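Local coordinates for pyoverdine synthetase F (Pseudomonas aeruginosa PAO1, PDB 6CUL), which is of undescribed function here but has an alpha/beta fold built around a mixed, mostly parallel beta sheet with Rossmann-like strand order, at residues Leu55-Ile59 with Thr134-Ala140. Numbering follows the deposited sequence.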
ATOM      1  N   LEU A  55     -12.139  -1.945 -11.235  1.00 41.43           N
ATOM      2  CA  LEU A  55     -11.204  -0.993 -10.729  1.00 38.54           C
ATOM      3  C   LEU A  55     -11.439   0.289 -11.568  1.00 50.64           C
ATOM      4  O   LEU A  55     -11.388   0.277 -12.783  1.00 48.30           O
ATOM      5  CB  LEU A  55      -9.807  -1.540 -10.851  1.00 38.99           C
ATOM      6  CG  LEU A  55      -8.659  -0.595 -10.529  1.00 36.26           C
ATOM      7  CD1 LEU A  55      -8.573  -0.262  -9.082  1.00 25.52           C
ATOM      8  CD2 LEU A  55      -7.369  -1.172 -11.034  1.00 38.29           C
ATOM      9  N   VAL A  56     -11.718   1.400 -10.917  1.00 52.25           N
ATOM     10  CA  VAL A  56     -12.032   2.575 -11.694  1.00 50.48           C
ATOM     11  C   VAL A  56     -10.937   3.598 -11.824  1.00 47.75           C
ATOM     12  O   VAL A  56     -10.744   4.105 -12.865  1.00 59.66           O
ATOM     13  CB  VAL A  56     -13.391   3.174 -11.306  1.00 49.44           C
ATOM     14  CG1 VAL A  56     -14.470   2.180 -11.580  1.00 46.51           C
ATOM     15  CG2 VAL A  56     -13.410   3.622  -9.874  1.00 41.03           C
ATOM     16  N   GLY A  57     -10.197   3.868 -10.791  1.00 37.08           N
ATOM     17  CA  GLY A  57      -9.118   4.798 -10.911  1.00 38.96           C
ATOM     18  C   GLY A  57      -7.917   4.392 -10.126  1.00 42.76           C
ATOM     19  O   GLY A  57      -8.042   3.796  -9.118  1.00 43.03           O
ATOM     20  N   VAL A  58      -6.748   4.738 -10.598  1.00 44.12           N
ATOM     21  CA  VAL A  58      -5.536   4.388  -9.873  1.00 46.50           C
ATOM     22  C   VAL A  58      -4.799   5.685  -9.540  1.00 44.36           C
ATOM     23  O   VAL A  58      -3.904   6.082 -10.216  1.00 48.94           O
ATOM     24  CB  VAL A  58      -4.592   3.423 -10.661  1.00 37.73           C
ATOM     25  CG1 VAL A  58      -3.343   3.142  -9.874  1.00 45.81           C
ATOM     26  CG2 VAL A  58      -5.264   2.110 -10.997  1.00 29.76           C
ATOM     27  N   ILE A  59      -5.233   6.314  -8.492  1.00 31.74           N
ATOM     28  CA  ILE A  59      -4.709   7.534  -7.998  1.00 32.17           C
ATOM     29  C   ILE A  59      -3.331   7.430  -7.315  1.00 33.16           C
ATOM     30  O   ILE A  59      -3.020   6.498  -6.700  1.00 38.68           O
ATOM     31  CB  ILE A  59      -5.770   8.159  -7.076  1.00 33.34           C
ATOM     32  CG1 ILE A  59      -7.145   8.154  -7.755  1.00 41.50           C
ATOM     33  CG2 ILE A  59      -5.405   9.566  -6.677  1.00 40.47           C
ATOM     34  CD1 ILE A  59      -8.320   8.146  -6.862  1.00 34.54           C
ATOM     35  N   THR A 134     -12.816  13.711  -6.560  1.00 45.56           N
ATOM     36  CA  THR A 134     -12.674  12.851  -7.690  1.00 53.15           C
ATOM     37  C   THR A 134     -13.018  11.395  -7.485  1.00 51.04           C
ATOM     38  O   THR A 134     -13.025  10.731  -8.440  1.00 56.67           O
ATOM     39  CB  THR A 134     -11.335  12.875  -8.360  1.00 43.25           C
ATOM     40  OG1 THR A 134     -11.509  12.376  -9.661  1.00 45.15           O
ATOM     41  CG2 THR A 134     -10.428  11.974  -7.701  1.00 39.76           C
ATOM     42  N   LEU A 135     -13.171  10.866  -6.290  1.00 49.38           N
ATOM     43  CA  LEU A 135     -13.615   9.524  -6.194  1.00 54.93           C
ATOM     44  C   LEU A 135     -15.014   9.608  -6.760  1.00 52.87           C
ATOM     45  O   LEU A 135     -15.346   8.926  -7.676  1.00 48.54           O
ATOM     46  CB  LEU A 135     -13.585   9.084  -4.749  1.00 47.32           C
ATOM     47  CG  LEU A 135     -12.165   8.849  -4.269  1.00 42.32           C
ATOM     48  CD1 LEU A 135     -12.061   8.506  -2.825  1.00 42.20           C
ATOM     49  CD2 LEU A 135     -11.593   7.768  -5.086  1.00 46.14           C
ATOM     50  N   VAL A 136     -15.726  10.625  -6.286  1.00 53.54           N
ATOM     51  CA  VAL A 136     -17.080  10.937  -6.662  1.00 51.81           C
ATOM     52  C   VAL A 136     -17.075  11.157  -8.137  1.00 55.22           C
ATOM     53  O   VAL A 136     -17.921  10.685  -8.777  1.00 54.21           O
ATOM     54  CB  VAL A 136     -17.604  12.150  -5.951  1.00 51.16           C
ATOM     55  CG1 VAL A 136     -18.957  12.494  -6.467  1.00 52.63           C
ATOM     56  CG2 VAL A 136     -17.647  11.913  -4.481  1.00 45.65           C
ATOM     57  N   GLU A 137     -16.071  11.779  -8.685  1.00 45.16           N
ATOM     58  CA  GLU A 137     -16.002  11.838 -10.121  1.00 59.45           C
ATOM     59  C   GLU A 137     -15.914  10.413 -10.715  1.00 60.31           C
ATOM     60  O   GLU A 137     -16.172  10.243 -11.888  1.00 58.89           O
ATOM     61  CB  GLU A 137     -14.851  12.685 -10.573  1.00 60.04           C
ATOM     62  CG  GLU A 137     -15.179  13.954 -11.326  1.00 63.18           C
ATOM     63  CD  GLU A 137     -13.926  14.646 -11.765  1.00 64.85           C
ATOM     64  OE1 GLU A 137     -13.645  15.731 -11.279  1.00 70.41           O
ATOM     65  OE2 GLU A 137     -13.179  14.076 -12.546  1.00 56.54           O
ATOM     66  N   LEU A 138     -15.446   9.467  -9.940  1.00 57.59           N
ATOM     67  CA  LEU A 138     -15.442   8.106 -10.397  1.00 57.36           C
ATOM     68  C   LEU A 138     -16.656   7.210  -9.937  1.00 48.12           C
ATOM     69  O   LEU A 138     -16.774   6.121 -10.397  1.00 31.94           O
ATOM     70  CB  LEU A 138     -14.125   7.469  -9.995  1.00 52.29           C
ATOM     71  CG  LEU A 138     -12.820   8.193 -10.241  1.00 52.33           C
ATOM     72  CD1 LEU A 138     -11.842   7.773  -9.194  1.00 45.86           C
ATOM     73  CD2 LEU A 138     -12.269   7.950 -11.593  1.00 43.19           C
ATOM     74  N   GLY A 139     -17.474   7.777  -9.087  1.00 51.33           N
ATOM     75  CA  GLY A 139     -18.558   7.142  -8.447  1.00 49.88           C
ATOM     76  C   GLY A 139     -18.049   5.973  -7.700  1.00 49.83           C
ATOM     77  O   GLY A 139     -18.750   5.090  -7.586  1.00 44.86           O
ATOM     78  N   ALA A 140     -16.880   6.047  -7.149  1.00 51.99           N
ATOM     79  CA  ALA A 140     -16.316   4.902  -6.560  1.00 47.14           C
ATOM     80  C   ALA A 140     -17.113   4.397  -5.421  1.00 47.58           C
ATOM     81  O   ALA A 140     -17.485   5.108  -4.567  1.00 55.21           O
ATOM     82  CB  ALA A 140     -14.904   5.189  -6.103  1.00 48.64           C
TER
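Val56 of strand 55-60 faces Leu138, just beyond helix 118-136, their CA atoms 6.6 Å apart, and the two backbones are joined through apolar side chains. Val56 and Leu138 lie side by side, pointing antiparallel, with Val56 CG2 alongside Leu138 CB at 3.9 Å; Val56 CG2 also meets Ala140 CB at 4.3 Å. Gly57, next along the strand, has no side chain to intervene, and Leu138 CD1 lies 4.4 Å from Gly57 CA. Leu138 CD1 also reaches Ile59 CD1 at 4.2 Å, so one leucine branch bridges two strand positions. Ile59 sends CG1 anti to its carbonyl carbon (chi1 -48°) and then extends (chi2 154°), which carries Ile59 CD1 across to Leu135 CD2 at 3.7 Å, the closest touch of the contact. Thr134 joins at the margin, Thr134 CG2 being 4.4 Å from Ile59 CD1. Leu55 and Val58 pack instead on helix 36-46. At Gly139 the chain leaves helical angles with positive phi (57°), and Gly139 N bonds to Val136 O; a Schellman closure is consistent with this, though partly doubtful. The whole illustrates a beta-alpha-beta crossover: helix 118-136 links parallel strands 103-105 and 142-145, passing over strands 55-60 and 6-9, where Leu135 and Ala140 touch Ala7, in the Rossmann-like sheet.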